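Side-chain contacts in Ice-binding protein 1 (Shewanella frigidimarina, PDB 6BG8), which adsorbs its bacterium onto ice as an adhesin and restrains ice-crystal growth, the part here being its C-terminal ice-binding domain: residues V208-G213 with G218-V223; T93-A98 with N201-S206; F14-L17 with A21-T24; G33-L38 with G55-L60; I171-G176 with K180-R185. One frame throughout, in Å; residues are numbered along the deposited sequence.

Interaction 1 (V208-G213 with G218-V223); sequences VNVRTG and GRLFAV. With PO4 (phosphate ion), chain H.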
# COMPACT_ATOMS: atom_id res chain seq x y z
N VAL A 208 -0.91 6.21 -6.18
CA VAL A 208 -0.08 6.47 -5.01
C VAL A 208 1.20 7.14 -5.49
O VAL A 208 1.88 6.62 -6.38
CB VAL A 208 0.26 5.17 -4.24
CG1 VAL A 208 1.08 5.50 -2.99
CG2 VAL A 208 -1.01 4.39 -3.89
N ASN A 209 1.52 8.29 -4.91
CA ASN A 209 2.74 9.02 -5.26
C ASN A 209 3.58 9.14 -4.00
O ASN A 209 3.22 9.88 -3.08
CB ASN A 209 2.43 10.40 -5.84
CG ASN A 209 1.41 10.35 -6.98
OD1 ASN A 209 0.54 11.22 -7.08
ND2 ASN A 209 1.52 9.35 -7.85
N VAL A 210 4.70 8.41 -3.95
CA VAL A 210 5.62 8.47 -2.82
C VAL A 210 6.74 9.43 -3.18
O VAL A 210 7.43 9.24 -4.19
CB VAL A 210 6.17 7.07 -2.48
CG1 VAL A 210 6.88 7.10 -1.12
CG2 VAL A 210 5.05 6.03 -2.51
N ARG A 211 6.91 10.47 -2.37
CA ARG A 211 7.80 11.56 -2.75
C ARG A 211 9.21 11.30 -2.22
O ARG A 211 9.45 10.39 -1.42
CB ARG A 211 7.22 12.89 -2.26
CG ARG A 211 5.95 13.26 -3.05
CD ARG A 211 5.12 14.34 -2.42
NE ARG A 211 5.82 15.61 -2.26
CZ ARG A 211 6.00 16.50 -3.23
NH1 ARG A 211 5.54 16.26 -4.45
NH2 ARG A 211 6.64 17.62 -2.97
N THR A 212 10.16 12.10 -2.72
CA THR A 212 11.60 11.89 -2.58
C THR A 212 12.00 11.41 -1.19
O THR A 212 11.80 12.12 -0.20
CB THR A 212 12.31 13.21 -2.90
OG1 THR A 212 11.69 13.83 -4.03
CG2 THR A 212 13.77 12.95 -3.22
N GLY A 213 12.59 10.22 -1.10
CA GLY A 213 13.25 9.78 0.11
C GLY A 213 12.36 9.22 1.20
O GLY A 213 12.89 8.79 2.23
N GLY A 218 4.79 -1.34 4.68
CA GLY A 218 3.39 -1.66 4.46
C GLY A 218 3.19 -2.20 3.07
O GLY A 218 3.90 -3.12 2.66
N ARG A 219 2.22 -1.65 2.34
CA ARG A 219 1.95 -2.03 0.96
C ARG A 219 1.39 -0.82 0.22
O ARG A 219 0.74 0.03 0.83
CB ARG A 219 0.94 -3.18 0.88
CG ARG A 219 1.41 -4.52 1.39
CD ARG A 219 0.32 -5.57 1.21
NE ARG A 219 0.74 -6.89 1.66
CZ ARG A 219 0.72 -7.28 2.93
NH1 ARG A 219 0.28 -6.45 3.88
NH2 ARG A 219 1.10 -8.51 3.26
N LEU A 220 1.62 -0.77 -1.09
CA LEU A 220 1.15 0.35 -1.92
C LEU A 220 0.32 -0.19 -3.08
O LEU A 220 0.87 -0.81 -4.00
CB LEU A 220 2.32 1.18 -2.43
CG LEU A 220 3.21 1.74 -1.32
CD1 LEU A 220 4.46 2.38 -1.88
CD2 LEU A 220 2.43 2.72 -0.44
N PHE A 221 -1.00 0.06 -3.06
CA PHE A 221 -1.93 -0.40 -4.08
C PHE A 221 -2.56 0.80 -4.77
O PHE A 221 -3.09 1.69 -4.10
CB PHE A 221 -3.06 -1.27 -3.50
CG PHE A 221 -2.60 -2.55 -2.86
CD1 PHE A 221 -2.30 -3.65 -3.63
CD2 PHE A 221 -2.53 -2.67 -1.47
CE1 PHE A 221 -1.89 -4.84 -3.04
CE2 PHE A 221 -2.11 -3.85 -0.88
CZ PHE A 221 -1.80 -4.94 -1.67
N ALA A 222 -2.54 0.81 -6.11
CA ALA A 222 -3.29 1.78 -6.90
C ALA A 222 -4.31 1.00 -7.71
O ALA A 222 -3.95 0.27 -8.64
CB ALA A 222 -2.36 2.61 -7.79
N VAL A 223 -5.59 1.12 -7.35
CA VAL A 223 -6.60 0.23 -7.91
C VAL A 223 -6.80 0.48 -9.40
O VAL A 223 -6.95 -0.47 -10.18
CB VAL A 223 -7.92 0.34 -7.13
CG1 VAL A 223 -8.99 -0.57 -7.77
CG2 VAL A 223 -7.71 -0.03 -5.66
P PO4 H . 6.73 17.61 0.95
O1 PO4 H . 5.59 18.22 1.72
O2 PO4 H . 7.10 18.51 -0.22
O3 PO4 H . 6.32 16.27 0.36
O4 PO4 H . 7.91 17.46 1.88

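Interaction 2 (T93-A98 with N201-S206); sequences TDLGIA and NVFAWS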
# COMPACT_ATOMS: atom_id res chain seq x y z
N THR A 93 -8.98 -9.43 -9.00
CA THR A 93 -10.23 -9.62 -8.26
C THR A 93 -10.02 -9.36 -6.77
O THR A 93 -10.80 -8.63 -6.13
CB THR A 93 -10.76 -11.03 -8.50
OG1 THR A 93 -11.11 -11.18 -9.88
CG2 THR A 93 -11.99 -11.32 -7.64
N ASP A 94 -8.95 -9.93 -6.20
CA ASP A 94 -8.74 -9.80 -4.76
C ASP A 94 -8.41 -8.36 -4.36
O ASP A 94 -8.77 -7.94 -3.25
CB ASP A 94 -7.63 -10.76 -4.30
CG ASP A 94 -8.06 -12.21 -4.39
OD1 ASP A 94 -9.22 -12.48 -4.77
OD2 ASP A 94 -7.22 -13.10 -4.11
N LEU A 95 -7.75 -7.60 -5.23
CA LEU A 95 -7.55 -6.18 -4.94
C LEU A 95 -8.90 -5.48 -4.83
O LEU A 95 -9.14 -4.71 -3.89
CB LEU A 95 -6.69 -5.52 -6.02
CG LEU A 95 -6.47 -4.01 -5.90
CD1 LEU A 95 -5.92 -3.64 -4.51
CD2 LEU A 95 -5.49 -3.55 -6.98
N GLY A 96 -9.79 -5.74 -5.78
CA GLY A 96 -11.09 -5.10 -5.76
C GLY A 96 -11.88 -5.44 -4.51
O GLY A 96 -12.50 -4.57 -3.91
N ILE A 97 -11.83 -6.71 -4.10
CA ILE A 97 -12.52 -7.14 -2.89
C ILE A 97 -12.01 -6.35 -1.69
O ILE A 97 -12.79 -5.82 -0.89
CB ILE A 97 -12.35 -8.65 -2.68
CG1 ILE A 97 -13.10 -9.45 -3.75
CG2 ILE A 97 -12.82 -9.07 -1.26
CD1 ILE A 97 -12.76 -10.94 -3.79
N ALA A 98 -10.69 -6.26 -1.55
CA ALA A 98 -10.12 -5.62 -0.37
C ALA A 98 -10.39 -4.12 -0.36
O ALA A 98 -10.68 -3.55 0.71
CB ALA A 98 -8.61 -5.89 -0.31
N ASN A 201 -0.99 -0.25 4.93
CA ASN A 201 -1.36 -0.76 3.62
C ASN A 201 -2.22 0.28 2.92
O ASN A 201 -3.35 0.54 3.35
CB ASN A 201 -2.10 -2.09 3.73
CG ASN A 201 -1.30 -3.13 4.48
OD1 ASN A 201 -0.42 -3.78 3.91
ND2 ASN A 201 -1.58 -3.30 5.77
N VAL A 202 -1.71 0.85 1.84
CA VAL A 202 -2.40 1.93 1.14
C VAL A 202 -3.23 1.33 0.00
O VAL A 202 -2.69 0.66 -0.88
CB VAL A 202 -1.40 2.96 0.61
CG1 VAL A 202 -2.11 4.07 -0.14
CG2 VAL A 202 -0.58 3.54 1.75
N PHE A 203 -4.54 1.57 0.03
CA PHE A 203 -5.46 1.21 -1.06
C PHE A 203 -6.01 2.51 -1.65
O PHE A 203 -7.06 3.00 -1.22
CB PHE A 203 -6.59 0.32 -0.56
CG PHE A 203 -6.14 -1.05 -0.14
CD1 PHE A 203 -5.50 -1.25 1.08
CD2 PHE A 203 -6.39 -2.16 -0.95
CE1 PHE A 203 -5.10 -2.51 1.47
CE2 PHE A 203 -5.99 -3.42 -0.57
CZ PHE A 203 -5.35 -3.60 0.65
N ALA A 204 -5.30 3.07 -2.62
CA ALA A 204 -5.74 4.28 -3.30
C ALA A 204 -6.55 3.90 -4.53
O ALA A 204 -6.10 3.07 -5.33
CB ALA A 204 -4.55 5.15 -3.71
N TRP A 205 -7.74 4.49 -4.68
CA TRP A 205 -8.54 4.16 -5.85
C TRP A 205 -7.83 4.59 -7.13
O TRP A 205 -7.85 3.86 -8.13
CB TRP A 205 -9.92 4.82 -5.78
CG TRP A 205 -10.73 4.52 -7.00
CD1 TRP A 205 -10.99 5.36 -8.05
CD2 TRP A 205 -11.37 3.28 -7.31
NE1 TRP A 205 -11.76 4.72 -8.99
CE2 TRP A 205 -12.00 3.44 -8.56
CE3 TRP A 205 -11.46 2.04 -6.66
CZ2 TRP A 205 -12.73 2.41 -9.17
CZ3 TRP A 205 -12.19 1.02 -7.27
CH2 TRP A 205 -12.81 1.21 -8.51
N SER A 206 -7.21 5.77 -7.12
CA SER A 206 -6.52 6.26 -8.30
C SER A 206 -5.05 5.88 -8.28
O SER A 206 -4.68 4.83 -8.81
CB SER A 206 -6.68 7.78 -8.41
OG SER A 206 -6.40 8.41 -7.18

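Interaction 3 (F14-L17 with A21-T24); sequences FAML and AITT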
# COMPACT_ATOMS: atom_id res chain seq x y z
N PHE A 14 2.09 -8.79 -2.44
CA PHE A 14 2.67 -7.63 -3.11
C PHE A 14 3.12 -6.59 -2.11
O PHE A 14 2.40 -6.27 -1.16
CB PHE A 14 1.68 -7.00 -4.08
CG PHE A 14 1.36 -7.86 -5.27
CD1 PHE A 14 2.24 -7.95 -6.34
CD2 PHE A 14 0.17 -8.58 -5.31
CE1 PHE A 14 1.94 -8.74 -7.45
CE2 PHE A 14 -0.14 -9.37 -6.41
CZ PHE A 14 0.75 -9.46 -7.48
N ALA A 15 4.33 -6.06 -2.33
CA ALA A 15 4.70 -4.76 -1.76
C ALA A 15 4.02 -3.63 -2.52
O ALA A 15 3.59 -2.64 -1.93
CB ALA A 15 6.22 -4.61 -1.80
N MET A 16 3.92 -3.76 -3.85
CA MET A 16 3.31 -2.73 -4.67
C MET A 16 2.53 -3.38 -5.80
O MET A 16 3.00 -4.35 -6.41
CB MET A 16 4.37 -1.79 -5.26
CG MET A 16 5.25 -1.15 -4.20
SD MET A 16 6.41 0.07 -4.87
CE MET A 16 7.24 -0.83 -6.15
N LEU A 17 1.35 -2.84 -6.07
CA LEU A 17 0.48 -3.40 -7.09
C LEU A 17 -0.36 -2.27 -7.68
O LEU A 17 -0.97 -1.51 -6.94
CB LEU A 17 -0.43 -4.48 -6.50
CG LEU A 17 -1.45 -5.17 -7.41
CD1 LEU A 17 -0.76 -6.09 -8.41
CD2 LEU A 17 -2.47 -5.96 -6.59
N ALA A 21 0.64 1.19 -14.00
CA ALA A 21 2.09 1.37 -14.05
C ALA A 21 2.66 1.42 -12.64
O ALA A 21 1.98 1.84 -11.70
CB ALA A 21 2.48 2.65 -14.81
N ILE A 22 3.91 1.00 -12.52
CA ILE A 22 4.72 1.24 -11.33
C ILE A 22 6.02 1.85 -11.83
O ILE A 22 6.68 1.28 -12.71
CB ILE A 22 4.99 -0.04 -10.53
CG1 ILE A 22 3.68 -0.59 -9.96
CG2 ILE A 22 5.98 0.27 -9.39
CD1 ILE A 22 3.81 -1.98 -9.36
N THR A 23 6.37 3.01 -11.30
CA THR A 23 7.56 3.72 -11.75
C THR A 23 8.40 4.16 -10.57
O THR A 23 7.90 4.33 -9.45
CB THR A 23 7.20 4.96 -12.59
OG1 THR A 23 6.73 6.01 -11.75
CG2 THR A 23 6.16 4.62 -13.66
N THR A 24 9.70 4.36 -10.84
CA THR A 24 10.61 4.87 -9.83
C THR A 24 11.69 5.72 -10.49
O THR A 24 12.09 5.48 -11.64
CB THR A 24 11.30 3.75 -9.02
OG1 THR A 24 12.09 4.33 -7.98
CG2 THR A 24 12.23 2.92 -9.90

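Interaction 4 (G33-L38 with G55-L60); sequences GDLGIL and GEFDEL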
# COMPACT_ATOMS: atom_id res chain seq x y z
N GLY A 33 8.51 -8.10 -0.79
CA GLY A 33 7.23 -8.20 -1.47
C GLY A 33 7.42 -8.19 -2.97
O GLY A 33 8.47 -7.80 -3.48
N ASP A 34 6.37 -8.60 -3.67
CA ASP A 34 6.34 -8.64 -5.12
C ASP A 34 5.84 -7.31 -5.70
O ASP A 34 5.24 -6.48 -5.02
CB ASP A 34 5.43 -9.77 -5.60
CG ASP A 34 5.97 -11.14 -5.25
OD1 ASP A 34 7.21 -11.30 -5.22
OD2 ASP A 34 5.17 -12.05 -4.99
N LEU A 35 6.10 -7.13 -7.00
CA LEU A 35 5.57 -6.01 -7.77
C LEU A 35 4.63 -6.55 -8.83
O LEU A 35 4.91 -7.59 -9.45
CB LEU A 35 6.70 -5.22 -8.43
CG LEU A 35 7.27 -4.01 -7.69
CD1 LEU A 35 7.64 -4.35 -6.25
CD2 LEU A 35 8.48 -3.42 -8.43
N GLY A 36 3.52 -5.86 -9.05
CA GLY A 36 2.62 -6.28 -10.10
C GLY A 36 1.94 -5.14 -10.81
O GLY A 36 1.59 -4.14 -10.19
N ILE A 37 1.77 -5.29 -12.13
CA ILE A 37 0.92 -4.43 -12.94
C ILE A 37 -0.20 -5.30 -13.50
O ILE A 37 0.06 -6.39 -14.03
CB ILE A 37 1.71 -3.75 -14.08
CG1 ILE A 37 2.83 -2.87 -13.49
CG2 ILE A 37 0.78 -2.94 -14.96
CD1 ILE A 37 3.79 -2.29 -14.54
N LEU A 38 -1.45 -4.85 -13.34
CA LEU A 38 -2.59 -5.71 -13.63
C LEU A 38 -3.15 -5.54 -15.04
O LEU A 38 -3.65 -6.52 -15.60
CB LEU A 38 -3.73 -5.44 -12.64
CG LEU A 38 -3.46 -5.69 -11.15
CD1 LEU A 38 -4.58 -5.09 -10.32
CD2 LEU A 38 -3.32 -7.18 -10.83
N GLY A 55 12.06 -11.55 -14.10
CA GLY A 55 11.17 -11.03 -13.09
C GLY A 55 11.88 -10.26 -12.00
O GLY A 55 11.25 -9.44 -11.33
N GLU A 56 13.18 -10.50 -11.82
CA GLU A 56 13.95 -9.77 -10.82
C GLU A 56 14.22 -8.34 -11.27
O GLU A 56 14.40 -8.06 -12.46
CB GLU A 56 15.29 -10.47 -10.55
CG GLU A 56 15.16 -11.77 -9.81
CD GLU A 56 16.50 -12.44 -9.56
OE1 GLU A 56 17.42 -12.25 -10.38
OE2 GLU A 56 16.62 -13.16 -8.55
N PHE A 57 14.23 -7.44 -10.30
CA PHE A 57 14.75 -6.09 -10.46
C PHE A 57 15.87 -5.91 -9.45
O PHE A 57 15.77 -6.40 -8.32
CB PHE A 57 13.68 -5.02 -10.20
CG PHE A 57 12.65 -4.87 -11.29
CD1 PHE A 57 12.97 -5.05 -12.63
CD2 PHE A 57 11.35 -4.51 -10.96
CE1 PHE A 57 12.00 -4.90 -13.62
CE2 PHE A 57 10.38 -4.34 -11.94
CZ PHE A 57 10.69 -4.54 -13.26
N ASP A 58 16.93 -5.19 -9.84
CA ASP A 58 18.03 -4.94 -8.91
C ASP A 58 17.56 -4.15 -7.69
O ASP A 58 18.13 -4.29 -6.60
CB ASP A 58 19.16 -4.19 -9.60
CG ASP A 58 19.99 -5.07 -10.50
OD1 ASP A 58 19.79 -6.30 -10.49
OD2 ASP A 58 20.84 -4.52 -11.23
N GLU A 59 16.52 -3.34 -7.85
CA GLU A 59 15.94 -2.51 -6.80
C GLU A 59 15.09 -3.30 -5.82
O GLU A 59 14.62 -2.73 -4.82
CB GLU A 59 15.09 -1.40 -7.42
CG GLU A 59 15.88 -0.40 -8.25
CD GLU A 59 16.24 -0.91 -9.65
OE1 GLU A 59 15.62 -1.89 -10.10
OE2 GLU A 59 17.15 -0.32 -10.29
N LEU A 60 14.87 -4.58 -6.08
CA LEU A 60 13.87 -5.38 -5.39
C LEU A 60 14.53 -6.62 -4.82
O LEU A 60 15.11 -7.42 -5.56
CB LEU A 60 12.73 -5.75 -6.34
CG LEU A 60 11.66 -6.72 -5.84
CD1 LEU A 60 10.91 -6.08 -4.69
CD2 LEU A 60 10.70 -7.06 -6.99

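Interaction 5 (I171-G176 with K180-R185); sequences IVLING and KNIYWR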
# COMPACT_ATOMS: atom_id res chain seq x y z
N ILE A 171 4.63 8.79 10.68
CA ILE A 171 3.77 7.90 11.46
C ILE A 171 4.66 7.14 12.42
O ILE A 171 5.66 6.54 12.01
CB ILE A 171 2.96 6.96 10.55
CG1 ILE A 171 1.89 7.74 9.78
CG2 ILE A 171 2.32 5.83 11.36
CD1 ILE A 171 1.32 7.00 8.60
N VAL A 172 4.33 7.20 13.71
CA VAL A 172 5.03 6.45 14.75
C VAL A 172 4.06 5.45 15.35
O VAL A 172 2.89 5.77 15.61
CB VAL A 172 5.60 7.39 15.83
CG1 VAL A 172 6.14 6.59 17.02
CG2 VAL A 172 6.69 8.25 15.24
N LEU A 173 4.54 4.23 15.57
CA LEU A 173 3.73 3.15 16.13
C LEU A 173 4.19 2.86 17.55
O LEU A 173 5.40 2.73 17.80
CB LEU A 173 3.83 1.89 15.27
CG LEU A 173 3.63 2.11 13.76
CD1 LEU A 173 3.59 0.77 13.05
CD2 LEU A 173 2.34 2.90 13.52
N ILE A 174 3.24 2.77 18.48
CA ILE A 174 3.54 2.44 19.86
C ILE A 174 2.58 1.38 20.37
O ILE A 174 1.48 1.18 19.84
CB ILE A 174 3.49 3.67 20.79
CG1 ILE A 174 2.07 4.26 20.84
CG2 ILE A 174 4.57 4.70 20.40
CD1 ILE A 174 1.90 5.27 21.94
N ASN A 175 3.02 0.68 21.42
CA ASN A 175 2.16 -0.17 22.26
C ASN A 175 1.45 -1.24 21.44
O ASN A 175 0.24 -1.46 21.58
CB ASN A 175 1.15 0.69 23.04
CG ASN A 175 1.82 1.75 23.91
OD1 ASN A 175 3.00 1.63 24.26
ND2 ASN A 175 1.07 2.77 24.28
N GLY A 176 2.20 -1.93 20.58
CA GLY A 176 1.69 -3.07 19.84
C GLY A 176 1.22 -2.75 18.43
O GLY A 176 1.02 -3.68 17.65
N LYS A 180 1.46 -3.97 9.58
CA LYS A 180 0.63 -4.94 8.87
C LYS A 180 -0.84 -4.83 9.24
O LYS A 180 -1.69 -5.34 8.49
CB LYS A 180 1.14 -6.36 9.16
CG LYS A 180 0.82 -6.86 10.57
CD LYS A 180 1.63 -8.10 10.88
CE LYS A 180 1.03 -8.89 12.02
NZ LYS A 180 1.37 -10.34 11.91
N ASN A 181 -1.17 -4.15 10.34
CA ASN A 181 -2.55 -4.01 10.81
C ASN A 181 -3.11 -2.61 10.60
O ASN A 181 -4.18 -2.30 11.14
CB ASN A 181 -2.63 -4.40 12.29
CG ASN A 181 -2.33 -5.87 12.53
OD1 ASN A 181 -2.60 -6.71 11.67
ND2 ASN A 181 -1.78 -6.18 13.69
N ILE A 182 -2.44 -1.76 9.83
CA ILE A 182 -2.90 -0.41 9.52
C ILE A 182 -3.32 -0.37 8.06
O ILE A 182 -2.61 -0.89 7.20
CB ILE A 182 -1.81 0.63 9.81
CG1 ILE A 182 -1.37 0.54 11.27
CG2 ILE A 182 -2.32 2.03 9.48
CD1 ILE A 182 -0.01 1.15 11.49
N TYR A 183 -4.45 0.28 7.78
CA TYR A 183 -5.03 0.30 6.45
C TYR A 183 -5.48 1.71 6.09
O TYR A 183 -6.14 2.37 6.89
CB TYR A 183 -6.23 -0.66 6.36
CG TYR A 183 -5.84 -2.09 6.63
CD1 TYR A 183 -5.81 -2.59 7.93
CD2 TYR A 183 -5.48 -2.94 5.60
CE1 TYR A 183 -5.44 -3.89 8.19
CE2 TYR A 183 -5.11 -4.24 5.84
CZ TYR A 183 -5.09 -4.71 7.14
OH TYR A 183 -4.72 -6.02 7.38
N TRP A 184 -5.10 2.16 4.90
CA TRP A 184 -5.45 3.47 4.39
C TRP A 184 -6.22 3.28 3.10
O TRP A 184 -5.72 2.65 2.16
CB TRP A 184 -4.20 4.32 4.12
CG TRP A 184 -3.29 4.49 5.29
CD1 TRP A 184 -2.23 3.70 5.63
CD2 TRP A 184 -3.37 5.51 6.29
NE1 TRP A 184 -1.64 4.18 6.78
CE2 TRP A 184 -2.32 5.29 7.20
CE3 TRP A 184 -4.22 6.61 6.49
CZ2 TRP A 184 -2.11 6.11 8.30
CZ3 TRP A 184 -4.01 7.43 7.59
CH2 TRP A 184 -2.96 7.17 8.48
N ARG A 185 -7.42 3.84 3.03
CA ARG A 185 -8.27 3.71 1.84
C ARG A 185 -8.64 5.11 1.38
O ARG A 185 -9.30 5.85 2.12
CB ARG A 185 -9.54 2.91 2.16
CG ARG A 185 -10.38 2.46 0.95
CD ARG A 185 -11.19 3.59 0.30
NE ARG A 185 -12.13 4.27 1.20
CZ ARG A 185 -13.14 5.02 0.78
NH1 ARG A 185 -13.35 5.19 -0.53
NH2 ARG A 185 -13.94 5.61 1.66

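Interaction 1 (V208-G213 with G218-V223)
Val208 and Val210 meet Leu220 across the inside of the ice-binding β-helix, a solenoid whose strands form distinct faces. The short strands 208-210 and 219-222 belong to different faces, their axes 8.0 Å apart at closest approach and running at 137° to each other. The chain turns a corner at Gly218. Arg219 then departs from this contact: its guanidinium donates to the side-chain oxygen of Asn201 and to the carbonyl of Ala12. Leu220 is the residue of this segment that meets both valines. Its side chain lies at about a right angle to each and divides its two methyls between them: Leu220 CD1 lies 3.8 Å from CG2 of Val210, and Leu220 CD2 4.0 Å from CG1 of Val208. Phe221 directs its ring the other way, onto Phe203, yet its carbonyl still takes part: Val208 CG2, anti to its own carbonyl carbon, comes to 3.4 Å from Phe221 O. Ala222 faces inward again, its CB 4.2 Å from Val208 N, and Val227 adds to the apolar filling around it and Leu220. Val223 packs on Trp205 instead. Beyond the valines, the first segment enters the loop that opens the probable ice-binding motif at Thr212, whose hydroxyl is hydrogen-bonded to Asp230. Beside it, Arg211 bends at its third torsion and meets a phosphate ion, probably from the crystallisation liquor, with two donors: NH2 lies 2.9 Å from phosphate O2, in the guanidinium plane, and NE donates to O3 at 2.7 Å with an N-H...O angle of 161°.

Interaction 2 (T93-A98 with N201-S206)
Phe203 reaches from its strand toward the helix and receives Leu95 and Ala98, three residues apart on the helix, on its CD2-CE2 side. Neither side chain lies squarely over the ring or in its plane; both come at a slant. Leu95 and Phe203 run past one another in opposite directions, so that the contact is made alongside. With CG anti to the backbone N (chi1 177°), the leucine leaves the helix obliquely and still brings its end to the strand: CD1 sits 3.9 Å from CD2 of Phe203 and equally far from CE2. Ala98 needs no reach. Its CB points toward the strand and lies 3.6 Å from Phe203 CE2, with CZ of the same ring a little farther off at 4.1 Å. The ring is therefore touched from two points of the helix, while Tyr99 and Leu102 of helix 84-103 also pack on it and Phe221 stacks against it from the neighbouring strand. This is the seam where the long helix lies along the β-helix, a hallmark of the DUF3494 ice-binding fold. On the helix itself, Asp94 turns to other partners: OD1 accepts from the Gln90 side chain and OD2 from the backbone N of Glu10, linking the helix to the N-terminal segment. Across this contact itself there is no hydrogen bond. Carbon meets carbon throughout, and all three touching residues are buried, which implies that the attachment of helix to solenoid at this point rests on shape fit and exclusion of water and not on directional bonds.

Interaction 3 (F14-L17 with A21-T24)
Met16 and Leu17 follow a corner of the chain at Ala15, and Ile22 lies on another strand a few residues later; the closest CA atoms, those of Leu17 and Ile22, are 7.6 Å apart. The two pieces share no backbone hydrogen bond. Strand 14-18 is paired with strands 34-37 and 219-222, strand 21-24 with 45-46 and 226-229. Met16 and Ile22 point toward each other and pack between the two strands. The two branches of the isoleucine have separate tasks. Its CD1 end probes the backbone, 3.9 Å from Met16 O and 4.2 Å from Leu17 N, and also touches Met16 CB. The CG2 branch meets the far end of the methionine: a bend at the last torsion, chi3 -54°, turns the methyl so that Met16 CE comes to 3.6 Å from Ile22 CG2. Leu229 closes over Met16 from strand 226-229, and Phe48 packs on Ile22. Leu17 directs its side chain away from Ile22, where CD1 lies 3.7 Å above the plane of the Phe14 ring, over its centre; these two side chains also touch the long helix, through Phe87 and Ser91 for Phe14 and Leu95 for Leu17. The arrangement is that of the ice-binding β-helix, with Met16 and Ile22 in its interior and Phe14 and Leu17 under the helix that flanks it in the DUF3494 fold.

Interaction 4 (G33-L38 with G55-L60)
Leu35, on strand 34-37 of the β-helix, packs against Phe57 and Leu60 of the irregular loop 55-60. Its CB points toward that loop. Next along the chain, CG packs against the terminal methyl of Met16, whose strand pairs with this one, and from there the side chain forks. In the first branch, Leu35 CD1 lies 4.0 Å from Leu60 CD1; the two leucines lie alongside, running in opposite senses. The CD2 branch goes to Phe57, and Leu35 CD2 meets the ring at its edge, in the ring plane, 4.0 Å from Phe57 CD2. A chi1 of -93°, off the usual staggered value, sets the fork so that both partners are reached. Phe57 has further aromatic neighbours, stacking on Phe48 and meeting Tyr45 edge-to-face. Both partners stand at the ends of one type I turn, closed by the bond from Leu60 N to Phe57 O, and the loop thus covers the leucine with two residues from a single bend. Leu60 also reaches Gly33, just before the strand. Its CD1 lies 3.2 Å from Gly33 O, a buried carbonyl oxygen with no hydrogen-bonding partner anywhere in the model.

Interaction 5 (I171-G176 with K180-R185)
Strands 171-174 and 182-185 face each other without pairing, Leu173 and Ile182 being their closest residues at 10.0 Å between CA atoms, so side chains alone bridge them. Leu173 and Ile182 meet tip to tip: Ile182 CD1 rests against both leucine methyls, 3.6 Å from Leu173 CD2 and 3.9 Å from Leu173 CD1. Two residues along each strand, Ile171 and Trp184 extend toward one another, and Ile171 CD1 lies 3.6 Å from Trp184 CZ2 on the benzene side of the indole, at a slant to its plane. The isoleucine's CG1 is anti to its carbonyl carbon (chi1 -70°), and an extended chi2 of 164° carries CD1 outward to the indole. The two strands belong to different faces of the β-helix, one in the sheet of strands 122-125, 142-145 and 171-174, the other beside strand 197-204, and the four side chains fill the interior between them. Leu142 and Leu144 of the neighbouring strand continue that filling, on Trp184 and Ile182 respectively. Trp184 is fixed in rotation as well: NE1 donates to the carbonyl of Ser199, while Phe156 stacks on its ring. At the more open end, Leu173 lies near a glycerol, probably from the crystallisation liquor, to which Gly176 N makes a weak hydrogen bond.

In the fold
From the N terminus, interaction 3 closes a short loop between two early strands. Interaction 4 follows, bringing the loop before strand 60-61 back to strand 34-37, itself paired with the strand of Met16. Interaction 2 then spans over a hundred residues, fastening the long helix to strand 197-204, and the brief loop of interaction 5 lies wholly within that span. Interaction 1 comes last, and no two loops cross. Leu95 joins several of them, since it also touches Leu17 and Leu38. Neighbouring strands carry the rest: 182-186 beside 197-204, 197-204 beside 219-222, and 219-222 beside 14-18, which sets a late strand beside the first.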